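Uncharacterized protein PA2218 (Pseudomonas aeruginosa, PDB 2HDW) is uncharacterised but adopts the alpha/beta hydrolase fold and probably acts as a hydrolase on a substrate not yet identified. Local coordinates at residues His68-Phe73 with Val108-Ser113; Ala98-Gly103 with Asp160-Leu165; Gly114-Thr119 with Gly174-Cys179; Thr200-Asp205 with Asp346-Leu351. One frame throughout, in Å; residues are numbered along the deposited sequence.

Contact 1 of 4, residues His68-Phe73 with Val108-Ser113; sequences HRKVTF and VKEQSS
A water-mediated polar contact, with Lys70 on one side and Lys109 and Glu110 on the other, ties the outermost strand 66-74 to the turn that leads into helix 112-122. The backbones stay well apart: the gap, 10.7 Å between the CA atoms of Lys70 and Lys109, is spanned by long charged side chains and a water. Lys70 NZ does not pair directly with the carboxylate. It donates a hydrogen bond to a water 2.7 Å away, and that water in turn donates to Glu110 OE2 at 2.6 Å. Lys109 makes the direct salt bridge: its NZ reaches Glu110 OE2 at 2.7 Å, on the syn side and 25° out of the carboxylate plane. An extended middle of the chain carries this lysine away from the turn, and the last torsion (chi4 -55°) swings the ammonium back to its neighbour. In the alpha/beta hydrolase fold this turn belongs to the connection between strand 96-102 and the first helix packed on the sheet. Here it is a type I beta turn, closed by Gln111 N on Val108 O at 2.9 Å. Gln111 also folds its side chain back, so that OE1 takes the N-H of Val108 at 2.9 Å in a fairly straight bond (162° at the hydrogen). Although the two ammonium groups lie close together, acid groups gather them: Glu137 OE1 forms salt bridges with both lysines, and Asp131 adds another to Lys109. Arg276 is a further cationic partner of Glu110 OE2, which probably favours the ionised carboxylate in this buried cluster.

Contact 2 of 4, residues Ala98-Gly103 with Asp160-Leu165; sequences AIVIGG and DFISLL
In the helix turn where Ile162 packs on Ala98 and Val100, Leu164 N bonds to Phe161 O at 3.1 Å. No hydrogen bond crosses the contact; the side chains that meet are apolar, and a single one from helix 148-164 does the work. Ile162 has CG1 anti to its own backbone nitrogen (chi1 -157°), and a nearly extended chain (chi2 158°) then sends CD1 onto the strand. This methyl lies 3.7 Å from Ala98 CB, and it also rests 3.7 Å from the backbone oxygen of Ile99. The other branch, CG2, is set in the crowded position between nitrogen and carbonyl carbon and meets Val100 CG2 at 3.8 Å; Val100 and Ile162 lie alongside, running opposite ways. Residue size suits the place: the small Ala98 accepts the longer arm of Ile162, while the branched Val100 meets its shorter one. Phe155, Ala158 and Val159 of the same helix continue the cover over Val100. Ile99 and Ile101 direct their side chains to the other face of the sheet, onto helix 112-122, as expected for alternate residues of a central strand. The short axes approach to 9.1 Å and run almost antiparallel, at 157°. After strand 126-130 and a long loop, the chain forms helix 148-164, which crosses strand 96-102 before the chain enters strand 173-178, parallel to 126-130; this is the beta-alpha-beta crossover, skipping one strand, found at the heart of the alpha/beta hydrolase fold.

Contact 3 of 4, residues Gly114-Thr119 with Gly174-Cys179; sequences GLYAQT and GVIGIC
Helix residues 114-119 lie over strand residues 174-178, with the CA atoms of Tyr116 and Ile176 nearest at 8.8 Å, a spacing bridged by side chains alone. Tyr116 projects from the helix toward the strand, and its ring spans both isoleucines on this face of the sheet. Ile178 CD1 sits over one face of the ring, 3.8 Å from the centroid and 17° off the normal, offset toward the rim at Tyr116 CD1; this is a CH-pi contact. With CG1 of Ile178 anti to its carbonyl carbon and the chain then extended, the terminal methyl stands out far enough to lie against the ring face, the two side chains being set at a slant. Ile176 CG2 touches less closely, 4.3 Å from Tyr116 CD2. An aromatic residue suits the site because its flat hydrocarbon face covers the strand while its hydroxyl reaches beyond, to Leu347 O and Ser201 OG. Next to Tyr116, Leu115 O accepts from Thr119, one turn farther on: its N and, at 2.6 Å, its OG1, from opposite faces of the carbonyl plane. Directly after strand 173-178 comes Cys179, whose strained backbone angles (phi 53°, psi -128°) are like those at the nucleophile elbow of alpha/beta hydrolases, so Cys179 probably occupies that position. Helix 356-366 closes the neighbouring side: Phe356 meets the Tyr116 ring edge-to-face, and Ile359 and Phe363 pack on Ile176.

Contact 4 of 4, residues Thr200-Asp205 with Asp346-Leu351; sequences TSTMYD and DLYDRL
Leu347 packs its CB and CD2 against Ser201 and Thr202, where strand 197-201 gives way to a loop. Its CD2 lies 3.7 Å from Ser201 OG and 4.0 Å from Thr202 CB, the threonine and leucine side chains passing flank to flank with their ends pointing contrary ways. Beside it, Thr202 CG2 approaches Tyr348 CE1 at 4.2 Å, close to the ring plane and so at the edge, with the two side chains roughly perpendicular. Although Tyr348 leaves the helix pointing away from the strand end, its CG stands beside its own backbone nitrogen (chi1 -90°), and the ring can swing back to the threonine. The backbone of Thr202 is in the left-handed region (phi 39°, psi 53°), a sharp change of course after the extended Ser201. Serine suits its place by being small enough to lie against leucine while its hydroxyl bonds to that of Tyr116. Farther out, the short, weakly bonded helix has one backbone bond within 346-351, Arg350 N to Asp346 O at 3.1 Å; Asp346 also forms a salt bridge with Arg353, and Asp349 one with Arg271. Thr202 touches His344, just before this helix. A loop after the last strand of the sheet carries the catalytic histidine in alpha/beta hydrolases; His344, after strand 334-339, is consistent with that histidine, though no catalytic role has been established.

How the contacts relate
All four contacts are built on one mixed sheet. Contacts 2 and 3, with centres 11 Å apart, use adjacent parallel strands, joined by probable hydrogen bonds such as Val100 O to Ile176 N at 2.9 Å, and they carry helices on its two faces. Contact 1 feeds into helix 112-122 of contact 3; at its start Ser112 OG reaches Tyr348 O of contact 4 at 2.7 Å. Contacts 3 and 4 adjoin the probable active site, with Cys179 following strand 173-178 and His344 touching Thr202; there Cys179 SG packs 3.1 Å from Tyr348 OH. Contact 2 lies farther off, its centre about 19 Å from that of contact 4, without touching it.

Contact 1 of 4, residues His68-Phe73 with Val108-Ser113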
loop_
_atom_site.group_PDB
_atom_site.type_symbol
_atom_site.label_atom_id
_atom_site.label_comp_id
_atom_site.label_asym_id
_atom_site.label_seq_id
_atom_site.Cartn_x
_atom_site.Cartn_y
_atom_site.Cartn_z
ATOM N N HIS A 68 -5.146 16.487 -12.541
ATOM C CA HIS A 68 -4.056 15.953 -11.744
ATOM C C HIS A 68 -2.935 16.929 -11.422
ATOM O O HIS A 68 -2.603 17.805 -12.223
ATOM C CB HIS A 68 -3.453 14.732 -12.444
ATOM C CG HIS A 68 -2.107 14.349 -11.915
ATOM N ND1 HIS A 68 -0.955 15.022 -12.261
ATOM C CD2 HIS A 68 -1.740 13.414 -11.006
ATOM C CE1 HIS A 68 0.065 14.519 -11.586
ATOM N NE2 HIS A 68 -0.385 13.543 -10.817
ATOM N N ARG A 69 -2.356 16.753 -10.235
ATOM C CA ARG A 69 -1.232 17.562 -9.773
ATOM C C ARG A 69 -0.559 16.837 -8.604
ATOM O O ARG A 69 -1.194 16.033 -7.910
ATOM C CB ARG A 69 -1.694 18.969 -9.360
ATOM C CG ARG A 69 -2.469 19.069 -8.050
ATOM C CD ARG A 69 -2.628 20.542 -7.673
ATOM N NE ARG A 69 -2.868 20.756 -6.246
ATOM C CZ ARG A 69 -4.061 20.697 -5.663
ATOM N NH1 ARG A 69 -5.143 20.431 -6.387
ATOM N NH2 ARG A 69 -4.171 20.907 -4.356
ATOM N N LYS A 70 0.727 17.103 -8.396
ATOM C CA LYS A 70 1.469 16.448 -7.319
ATOM C C LYS A 70 1.463 17.303 -6.058
ATOM O O LYS A 70 1.494 18.528 -6.126
ATOM C CB LYS A 70 2.911 16.176 -7.766
ATOM C CG LYS A 70 3.020 15.730 -9.227
ATOM C CD LYS A 70 3.583 14.320 -9.406
ATOM C CE LYS A 70 5.061 14.249 -9.094
ATOM N NZ LYS A 70 5.701 13.044 -9.715
ATOM N N VAL A 71 1.406 16.652 -4.903
ATOM C CA VAL A 71 1.398 17.375 -3.640
ATOM C C VAL A 71 2.335 16.714 -2.642
ATOM O O VAL A 71 2.842 15.617 -2.884
ATOM C CB VAL A 71 -0.013 17.421 -3.020
ATOM C CG1 VAL A 71 -0.978 18.107 -3.975
ATOM C CG2 VAL A 71 -0.495 16.002 -2.693
ATOM N N THR A 72 2.569 17.403 -1.529
ATOM C CA THR A 72 3.416 16.887 -0.466
ATOM C C THR A 72 2.765 17.219 0.876
ATOM O O THR A 72 1.925 18.122 0.970
ATOM C CB THR A 72 4.829 17.515 -0.503
ATOM O OG1 THR A 72 4.743 18.915 -0.202
ATOM C CG2 THR A 72 5.455 17.331 -1.868
ATOM N N PHE A 73 3.149 16.480 1.908
ATOM C CA PHE A 73 2.618 16.682 3.251
ATOM C C PHE A 73 3.463 15.864 4.220
ATOM O O PHE A 73 4.039 14.838 3.837
ATOM C CB PHE A 73 1.149 16.250 3.302
ATOM C CG PHE A 73 0.902 14.876 2.746
ATOM C CD1 PHE A 73 1.180 13.742 3.505
ATOM C CD2 PHE A 73 0.410 14.715 1.456
ATOM C CE1 PHE A 73 0.973 12.464 2.984
ATOM C CE2 PHE A 73 0.198 13.441 0.923
ATOM C CZ PHE A 73 0.480 12.314 1.688
ATOM N N VAL A 108 5.561 2.131 -5.825
ATOM C CA VAL A 108 5.399 3.579 -5.763
ATOM C C VAL A 108 4.069 3.996 -6.380
ATOM O O VAL A 108 3.414 3.207 -7.073
ATOM C CB VAL A 108 6.547 4.316 -6.489
ATOM C CG1 VAL A 108 7.843 4.108 -5.730
ATOM C CG2 VAL A 108 6.679 3.803 -7.927
ATOM N N LYS A 109 3.688 5.244 -6.130
ATOM C CA LYS A 109 2.433 5.796 -6.620
ATOM C C LYS A 109 2.224 5.731 -8.133
ATOM O O LYS A 109 1.089 5.783 -8.598
ATOM C CB LYS A 109 2.293 7.248 -6.153
ATOM C CG LYS A 109 3.358 8.192 -6.711
ATOM C CD LYS A 109 3.310 9.543 -6.009
ATOM C CE LYS A 109 4.256 10.561 -6.647
ATOM N NZ LYS A 109 5.670 10.088 -6.719
ATOM N N GLU A 110 3.301 5.630 -8.905
ATOM C CA GLU A 110 3.154 5.569 -10.356
ATOM C C GLU A 110 2.683 4.191 -10.821
ATOM O O GLU A 110 2.336 3.999 -11.988
ATOM C CB GLU A 110 4.473 5.928 -11.050
ATOM C CG GLU A 110 4.928 7.378 -10.847
ATOM C CD GLU A 110 5.528 7.635 -9.471
ATOM O OE1 GLU A 110 5.780 6.663 -8.722
ATOM O OE2 GLU A 110 5.769 8.815 -9.141
ATOM N N GLN A 111 2.669 3.231 -9.902
ATOM C CA GLN A 111 2.241 1.889 -10.235
ATOM C C GLN A 111 0.763 1.668 -9.877
ATOM O O GLN A 111 -0.060 2.556 -10.102
ATOM C CB GLN A 111 3.183 0.874 -9.561
ATOM C CG GLN A 111 4.616 0.990 -10.115
ATOM C CD GLN A 111 5.662 0.242 -9.306
ATOM O OE1 GLN A 111 5.730 0.369 -8.080
ATOM N NE2 GLN A 111 6.504 -0.527 -9.994
ATOM N N SER A 112 0.429 0.511 -9.318
ATOM C CA SER A 112 -0.956 0.179 -8.991
ATOM C C SER A 112 -1.803 1.195 -8.212
ATOM O O SER A 112 -2.953 1.447 -8.586
ATOM C CB SER A 112 -1.008 -1.169 -8.267
ATOM O OG SER A 112 -2.341 -1.654 -8.211
ATOM N N SER A 113 -1.272 1.767 -7.133
ATOM C CA SER A 113 -2.060 2.725 -6.359
ATOM C C SER A 113 -2.503 3.902 -7.228
ATOM O O SER A 113 -3.623 4.397 -7.100
ATOM C CB SER A 113 -1.277 3.229 -5.135
ATOM O OG SER A 113 -0.049 3.840 -5.498
HETATM O O HOH W 1 5.357 10.706 -10.936
#

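Contact 2 of 4, residues Ala98-Gly103 with Asp160-Leu165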
loop_
_atom_site.group_PDB
_atom_site.type_symbol
_atom_site.label_atom_id
_atom_site.label_comp_id
_atom_site.label_asym_id
_atom_site.label_seq_id
_atom_site.Cartn_x
_atom_site.Cartn_y
_atom_site.Cartn_z
ATOM N N ALA A 98 -13.742 11.480 -0.352
ATOM C CA ALA A 98 -12.357 11.277 -0.769
ATOM C C ALA A 98 -11.829 9.906 -0.367
ATOM O O ALA A 98 -12.321 9.291 0.583
ATOM C CB ALA A 98 -11.470 12.378 -0.177
ATOM N N ILE A 99 -10.826 9.435 -1.101
ATOM C CA ILE A 99 -10.222 8.129 -0.846
ATOM C C ILE A 99 -8.697 8.200 -0.894
ATOM O O ILE A 99 -8.125 8.736 -1.845
ATOM C CB ILE A 99 -10.656 7.093 -1.913
ATOM C CG1 ILE A 99 -12.178 7.008 -1.985
ATOM C CG2 ILE A 99 -10.069 5.730 -1.590
ATOM C CD1 ILE A 99 -12.680 6.112 -3.111
ATOM N N VAL A 100 -8.039 7.668 0.133
ATOM C CA VAL A 100 -6.580 7.638 0.143
ATOM C C VAL A 100 -6.175 6.219 -0.215
ATOM O O VAL A 100 -6.658 5.254 0.380
ATOM C CB VAL A 100 -5.986 7.994 1.517
ATOM C CG1 VAL A 100 -4.482 7.705 1.511
ATOM C CG2 VAL A 100 -6.226 9.467 1.817
ATOM N N ILE A 101 -5.285 6.095 -1.190
ATOM C CA ILE A 101 -4.846 4.791 -1.649
ATOM C C ILE A 101 -3.347 4.557 -1.498
ATOM O O ILE A 101 -2.536 5.389 -1.900
ATOM C CB ILE A 101 -5.240 4.602 -3.119
ATOM C CG1 ILE A 101 -6.719 4.969 -3.288
ATOM C CG2 ILE A 101 -4.984 3.169 -3.550
ATOM C CD1 ILE A 101 -7.180 5.058 -4.707
ATOM N N GLY A 102 -2.994 3.414 -0.914
ATOM C CA GLY A 102 -1.596 3.069 -0.728
ATOM C C GLY A 102 -1.346 1.612 -1.083
ATOM O O GLY A 102 -2.262 0.781 -1.029
ATOM N N GLY A 103 -0.108 1.304 -1.455
ATOM C CA GLY A 103 0.252 -0.058 -1.809
ATOM C C GLY A 103 0.534 -0.198 -3.292
ATOM O O GLY A 103 0.195 0.699 -4.063
ATOM N N ASP A 160 -4.699 13.275 6.605
ATOM C CA ASP A 160 -4.546 14.635 7.121
ATOM C C ASP A 160 -4.598 15.643 5.969
ATOM O O ASP A 160 -5.271 16.674 6.055
ATOM C CB ASP A 160 -3.193 14.815 7.827
ATOM C CG ASP A 160 -3.167 14.241 9.233
ATOM O OD1 ASP A 160 -4.216 13.784 9.734
ATOM O OD2 ASP A 160 -2.076 14.260 9.847
ATOM N N PHE A 161 -3.873 15.346 4.897
ATOM C CA PHE A 161 -3.811 16.250 3.756
ATOM C C PHE A 161 -5.083 16.312 2.933
ATOM O O PHE A 161 -5.627 17.389 2.698
ATOM C CB PHE A 161 -2.649 15.877 2.836
ATOM C CG PHE A 161 -2.516 16.785 1.647
ATOM C CD1 PHE A 161 -1.891 18.019 1.767
ATOM C CD2 PHE A 161 -3.062 16.426 0.420
ATOM C CE1 PHE A 161 -1.812 18.888 0.681
ATOM C CE2 PHE A 161 -2.990 17.286 -0.673
ATOM C CZ PHE A 161 -2.363 18.520 -0.540
ATOM N N ILE A 162 -5.553 15.154 2.488
ATOM C CA ILE A 162 -6.752 15.093 1.668
ATOM C C ILE A 162 -7.933 15.765 2.377
ATOM O O ILE A 162 -8.782 16.376 1.732
ATOM C CB ILE A 162 -7.078 13.615 1.298
ATOM C CG1 ILE A 162 -7.929 13.565 0.027
ATOM C CG2 ILE A 162 -7.804 12.921 2.445
ATOM C CD1 ILE A 162 -7.856 12.230 -0.690
ATOM N N SER A 163 -7.949 15.680 3.705
ATOM C CA SER A 163 -9.008 16.257 4.540
ATOM C C SER A 163 -9.144 17.767 4.489
ATOM O O SER A 163 -10.252 18.294 4.597
ATOM C CB SER A 163 -8.803 15.872 6.011
ATOM O OG SER A 163 -9.011 14.493 6.215
ATOM N N LEU A 164 -8.025 18.466 4.351
ATOM C CA LEU A 164 -8.047 19.921 4.331
ATOM C C LEU A 164 -8.300 20.544 2.962
ATOM O O LEU A 164 -8.410 21.766 2.849
ATOM C CB LEU A 164 -6.738 20.466 4.913
ATOM C CG LEU A 164 -6.372 19.946 6.310
ATOM C CD1 LEU A 164 -5.213 20.767 6.859
ATOM C CD2 LEU A 164 -7.577 20.034 7.248
ATOM N N LEU A 165 -8.392 19.713 1.927
ATOM C CA LEU A 165 -8.640 20.212 0.580
ATOM C C LEU A 165 -9.995 20.905 0.482
ATOM O O LEU A 165 -10.999 20.410 0.995
ATOM C CB LEU A 165 -8.582 19.072 -0.440
ATOM C CG LEU A 165 -7.205 18.461 -0.701
ATOM C CD1 LEU A 165 -7.345 17.335 -1.699
ATOM C CD2 LEU A 165 -6.253 19.524 -1.232
#

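Contact 3 of 4, residues Gly114-Thr119 with Gly174-Cys179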
loop_
_atom_site.group_PDB
_atom_site.type_symbol
_atom_site.label_atom_id
_atom_site.label_comp_id
_atom_site.label_asym_id
_atom_site.label_seq_id
_atom_site.Cartn_x
_atom_site.Cartn_y
_atom_site.Cartn_z
ATOM N N GLY A 114 -1.619 4.346 -8.115
ATOM C CA GLY A 114 -1.954 5.448 -9.000
ATOM C C GLY A 114 -3.084 5.070 -9.938
ATOM O O GLY A 114 -4.001 5.861 -10.171
ATOM N N LEU A 115 -3.019 3.861 -10.491
ATOM C CA LEU A 115 -4.062 3.382 -11.395
ATOM C C LEU A 115 -5.402 3.356 -10.659
ATOM O O LEU A 115 -6.432 3.752 -11.206
ATOM C CB LEU A 115 -3.727 1.976 -11.897
ATOM C CG LEU A 115 -4.811 1.283 -12.726
ATOM C CD1 LEU A 115 -5.043 2.053 -14.013
ATOM C CD2 LEU A 115 -4.371 -0.137 -13.038
ATOM N N TYR A 116 -5.386 2.882 -9.416
ATOM C CA TYR A 116 -6.603 2.835 -8.606
ATOM C C TYR A 116 -7.135 4.244 -8.343
ATOM O O TYR A 116 -8.325 4.506 -8.512
ATOM C CB TYR A 116 -6.335 2.159 -7.260
ATOM C CG TYR A 116 -6.510 0.657 -7.247
ATOM C CD1 TYR A 116 -5.623 -0.186 -7.923
ATOM C CD2 TYR A 116 -7.540 0.075 -6.518
ATOM C CE1 TYR A 116 -5.766 -1.583 -7.861
ATOM C CE2 TYR A 116 -7.689 -1.305 -6.448
ATOM C CZ TYR A 116 -6.803 -2.126 -7.114
ATOM O OH TYR A 116 -6.957 -3.489 -7.002
ATOM N N ALA A 117 -6.247 5.144 -7.924
ATOM C CA ALA A 117 -6.628 6.524 -7.622
ATOM C C ALA A 117 -7.250 7.253 -8.810
ATOM O O ALA A 117 -8.270 7.927 -8.668
ATOM C CB ALA A 117 -5.416 7.305 -7.106
ATOM N N GLN A 118 -6.638 7.128 -9.983
ATOM C CA GLN A 118 -7.182 7.800 -11.153
ATOM C C GLN A 118 -8.532 7.213 -11.542
ATOM O O GLN A 118 -9.459 7.944 -11.887
ATOM C CB GLN A 118 -6.226 7.697 -12.347
ATOM C CG GLN A 118 -6.716 8.517 -13.535
ATOM C CD GLN A 118 -5.733 8.571 -14.681
ATOM O OE1 GLN A 118 -5.520 7.584 -15.385
ATOM N NE2 GLN A 118 -5.131 9.731 -14.881
ATOM N N THR A 119 -8.632 5.889 -11.486
ATOM C CA THR A 119 -9.861 5.194 -11.843
ATOM C C THR A 119 -10.997 5.587 -10.910
ATOM O O THR A 119 -12.120 5.822 -11.352
ATOM C CB THR A 119 -9.670 3.666 -11.785
ATOM O OG1 THR A 119 -8.600 3.288 -12.655
ATOM C CG2 THR A 119 -10.942 2.944 -12.219
ATOM N N GLY A 174 -12.457 7.649 2.932
ATOM C CA GLY A 174 -12.268 6.215 2.986
ATOM C C GLY A 174 -10.849 5.919 2.542
ATOM O O GLY A 174 -10.130 6.824 2.099
ATOM N N VAL A 175 -10.422 4.668 2.675
ATOM C CA VAL A 175 -9.086 4.293 2.242
ATOM C C VAL A 175 -9.074 2.938 1.558
ATOM O O VAL A 175 -9.924 2.088 1.827
ATOM C CB VAL A 175 -8.077 4.225 3.412
ATOM C CG1 VAL A 175 -7.861 5.606 4.010
ATOM C CG2 VAL A 175 -8.562 3.245 4.462
ATOM N N ILE A 176 -8.119 2.752 0.650
ATOM C CA ILE A 176 -7.960 1.473 -0.032
ATOM C C ILE A 176 -6.515 1.016 0.181
ATOM O O ILE A 176 -5.573 1.756 -0.116
ATOM C CB ILE A 176 -8.225 1.573 -1.557
ATOM C CG1 ILE A 176 -9.687 1.934 -1.828
ATOM C CG2 ILE A 176 -7.917 0.224 -2.220
ATOM C CD1 ILE A 176 -9.980 2.239 -3.294
ATOM N N GLY A 177 -6.350 -0.194 0.710
ATOM C CA GLY A 177 -5.021 -0.735 0.942
ATOM C C GLY A 177 -4.775 -1.890 -0.009
ATOM O O GLY A 177 -5.494 -2.889 0.022
ATOM N N ILE A 178 -3.756 -1.755 -0.852
ATOM C CA ILE A 178 -3.418 -2.773 -1.836
ATOM C C ILE A 178 -2.209 -3.607 -1.409
ATOM O O ILE A 178 -1.229 -3.078 -0.886
ATOM C CB ILE A 178 -3.063 -2.138 -3.209
ATOM C CG1 ILE A 178 -4.133 -1.127 -3.627
ATOM C CG2 ILE A 178 -2.927 -3.231 -4.262
ATOM C CD1 ILE A 178 -3.723 -0.250 -4.801
ATOM N N CYS A 179 -2.286 -4.911 -1.639
ATOM C CA CYS A 179 -1.179 -5.798 -1.319
ATOM C C CYS A 179 -0.737 -5.607 0.137
ATOM O O CYS A 179 -1.559 -5.643 1.055
ATOM C CB CYS A 179 -0.026 -5.497 -2.288
ATOM S SG CYS A 179 1.286 -6.748 -2.407
#

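Contact 4 of 4, residues Thr200-Asp205 with Asp346-Leu351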
loop_
_atom_site.group_PDB
_atom_site.type_symbol
_atom_site.label_atom_id
_atom_site.label_comp_id
_atom_site.label_asym_id
_atom_site.label_seq_id
_atom_site.Cartn_x
_atom_site.Cartn_y
_atom_site.Cartn_z
ATOM N N THR A 200 -9.654 -3.479 1.121
ATOM C CA THR A 200 -8.299 -3.986 0.943
ATOM C C THR A 200 -8.335 -4.797 -0.345
ATOM O O THR A 200 -9.346 -5.432 -0.652
ATOM C CB THR A 200 -7.836 -4.908 2.099
ATOM O OG1 THR A 200 -8.730 -6.022 2.225
ATOM C CG2 THR A 200 -7.777 -4.138 3.411
ATOM N N SER A 201 -7.252 -4.758 -1.109
ATOM C CA SER A 201 -7.200 -5.510 -2.356
ATOM C C SER A 201 -5.995 -6.448 -2.358
ATOM O O SER A 201 -4.860 -6.004 -2.180
ATOM C CB SER A 201 -7.123 -4.551 -3.549
ATOM O OG SER A 201 -7.290 -5.247 -4.775
ATOM N N THR A 202 -6.254 -7.743 -2.543
ATOM C CA THR A 202 -5.203 -8.765 -2.580
ATOM C C THR A 202 -4.113 -8.458 -1.536
ATOM O O THR A 202 -2.914 -8.422 -1.831
ATOM C CB THR A 202 -4.609 -8.874 -4.031
ATOM O OG1 THR A 202 -3.812 -10.059 -4.136
ATOM C CG2 THR A 202 -3.753 -7.647 -4.383
ATOM N N MET A 203 -4.559 -8.278 -0.296
ATOM C CA MET A 203 -3.690 -7.913 0.820
ATOM C C MET A 203 -2.706 -8.944 1.353
ATOM O O MET A 203 -2.845 -10.153 1.146
ATOM C CB MET A 203 -4.540 -7.422 2.017
ATOM C CG MET A 203 -5.196 -8.542 2.861
ATOM S SD MET A 203 -5.987 -8.001 4.439
ATOM C CE MET A 203 -4.588 -7.977 5.565
ATOM N N TYR A 204 -1.717 -8.412 2.067
ATOM C CA TYR A 204 -0.680 -9.163 2.765
ATOM C C TYR A 204 -0.682 -8.488 4.134
ATOM O O TYR A 204 -1.058 -7.319 4.249
ATOM C CB TYR A 204 0.712 -8.886 2.189
ATOM C CG TYR A 204 1.300 -9.866 1.199
ATOM C CD1 TYR A 204 0.710 -10.077 -0.047
ATOM C CD2 TYR A 204 2.534 -10.474 1.453
ATOM C CE1 TYR A 204 1.340 -10.850 -1.020
ATOM C CE2 TYR A 204 3.171 -11.250 0.486
ATOM C CZ TYR A 204 2.572 -11.427 -0.752
ATOM O OH TYR A 204 3.227 -12.132 -1.740
ATOM N N ASP A 205 -0.285 -9.215 5.167
ATOM C CA ASP A 205 -0.116 -8.621 6.487
ATOM C C ASP A 205 1.409 -8.716 6.498
ATOM O O ASP A 205 1.953 -9.800 6.716
ATOM C CB ASP A 205 -0.707 -9.504 7.594
ATOM C CG ASP A 205 -0.250 -9.080 8.985
ATOM O OD1 ASP A 205 0.829 -8.464 9.088
ATOM O OD2 ASP A 205 -0.947 -9.378 9.979
ATOM N N ASP A 346 -3.184 -10.032 -10.684
ATOM C CA ASP A 346 -4.352 -9.659 -11.485
ATOM C C ASP A 346 -5.040 -8.425 -10.914
ATOM O O ASP A 346 -5.551 -7.589 -11.663
ATOM C CB ASP A 346 -5.392 -10.783 -11.527
ATOM C CG ASP A 346 -5.114 -11.805 -12.604
ATOM O OD1 ASP A 346 -4.375 -11.496 -13.566
ATOM O OD2 ASP A 346 -5.656 -12.921 -12.488
ATOM N N LEU A 347 -5.073 -8.318 -9.587
ATOM C CA LEU A 347 -5.732 -7.180 -8.948
ATOM C C LEU A 347 -4.847 -5.945 -8.842
ATOM O O LEU A 347 -5.176 -4.993 -8.138
ATOM C CB LEU A 347 -6.269 -7.577 -7.560
ATOM C CG LEU A 347 -7.697 -8.158 -7.523
ATOM C CD1 LEU A 347 -7.808 -9.345 -8.471
ATOM C CD2 LEU A 347 -8.055 -8.579 -6.104
ATOM N N TYR A 348 -3.721 -5.968 -9.546
ATOM C CA TYR A 348 -2.800 -4.837 -9.569
ATOM C C TYR A 348 -3.221 -3.877 -10.682
ATOM O O TYR A 348 -3.352 -2.667 -10.468
ATOM C CB TYR A 348 -1.369 -5.312 -9.867
ATOM C CG TYR A 348 -0.512 -5.672 -8.667
ATOM C CD1 TYR A 348 -1.085 -5.994 -7.435
ATOM C CD2 TYR A 348 0.880 -5.728 -8.780
ATOM C CE1 TYR A 348 -0.291 -6.361 -6.341
ATOM C CE2 TYR A 348 1.681 -6.098 -7.699
ATOM C CZ TYR A 348 1.087 -6.412 -6.482
ATOM O OH TYR A 348 1.871 -6.787 -5.414
ATOM N N ASP A 349 -3.447 -4.428 -11.872
ATOM C CA ASP A 349 -3.788 -3.601 -13.026
ATOM C C ASP A 349 -4.827 -4.144 -14.006
ATOM O O ASP A 349 -5.103 -3.493 -15.013
ATOM C CB ASP A 349 -2.505 -3.292 -13.805
ATOM C CG ASP A 349 -1.838 -4.550 -14.349
ATOM O OD1 ASP A 349 -2.222 -5.657 -13.919
ATOM O OD2 ASP A 349 -0.932 -4.442 -15.206
ATOM N N ARG A 350 -5.392 -5.319 -13.745
ATOM C CA ARG A 350 -6.382 -5.873 -14.668
ATOM C C ARG A 350 -7.773 -5.294 -14.420
ATOM O O ARG A 350 -8.436 -5.635 -13.438
ATOM C CB ARG A 350 -6.439 -7.399 -14.563
ATOM C CG ARG A 350 -5.148 -8.126 -14.919
ATOM C CD ARG A 350 -4.656 -7.797 -16.324
ATOM N NE ARG A 350 -3.644 -8.750 -16.776
ATOM C CZ ARG A 350 -2.679 -8.465 -17.644
ATOM N NH1 ARG A 350 -2.589 -7.247 -18.159
ATOM N NH2 ARG A 350 -1.801 -9.395 -17.994
ATOM N N LEU A 351 -8.209 -4.422 -15.325
ATOM C CA LEU A 351 -9.512 -3.774 -15.214
ATOM C C LEU A 351 -10.688 -4.741 -15.195
ATOM O O LEU A 351 -11.723 -4.459 -14.594
ATOM C CB LEU A 351 -9.689 -2.766 -16.352
ATOM C CG LEU A 351 -9.338 -1.309 -16.020
ATOM C CD1 LEU A 351 -10.374 -0.772 -15.048
ATOM C CD2 LEU A 351 -7.935 -1.200 -15.428
#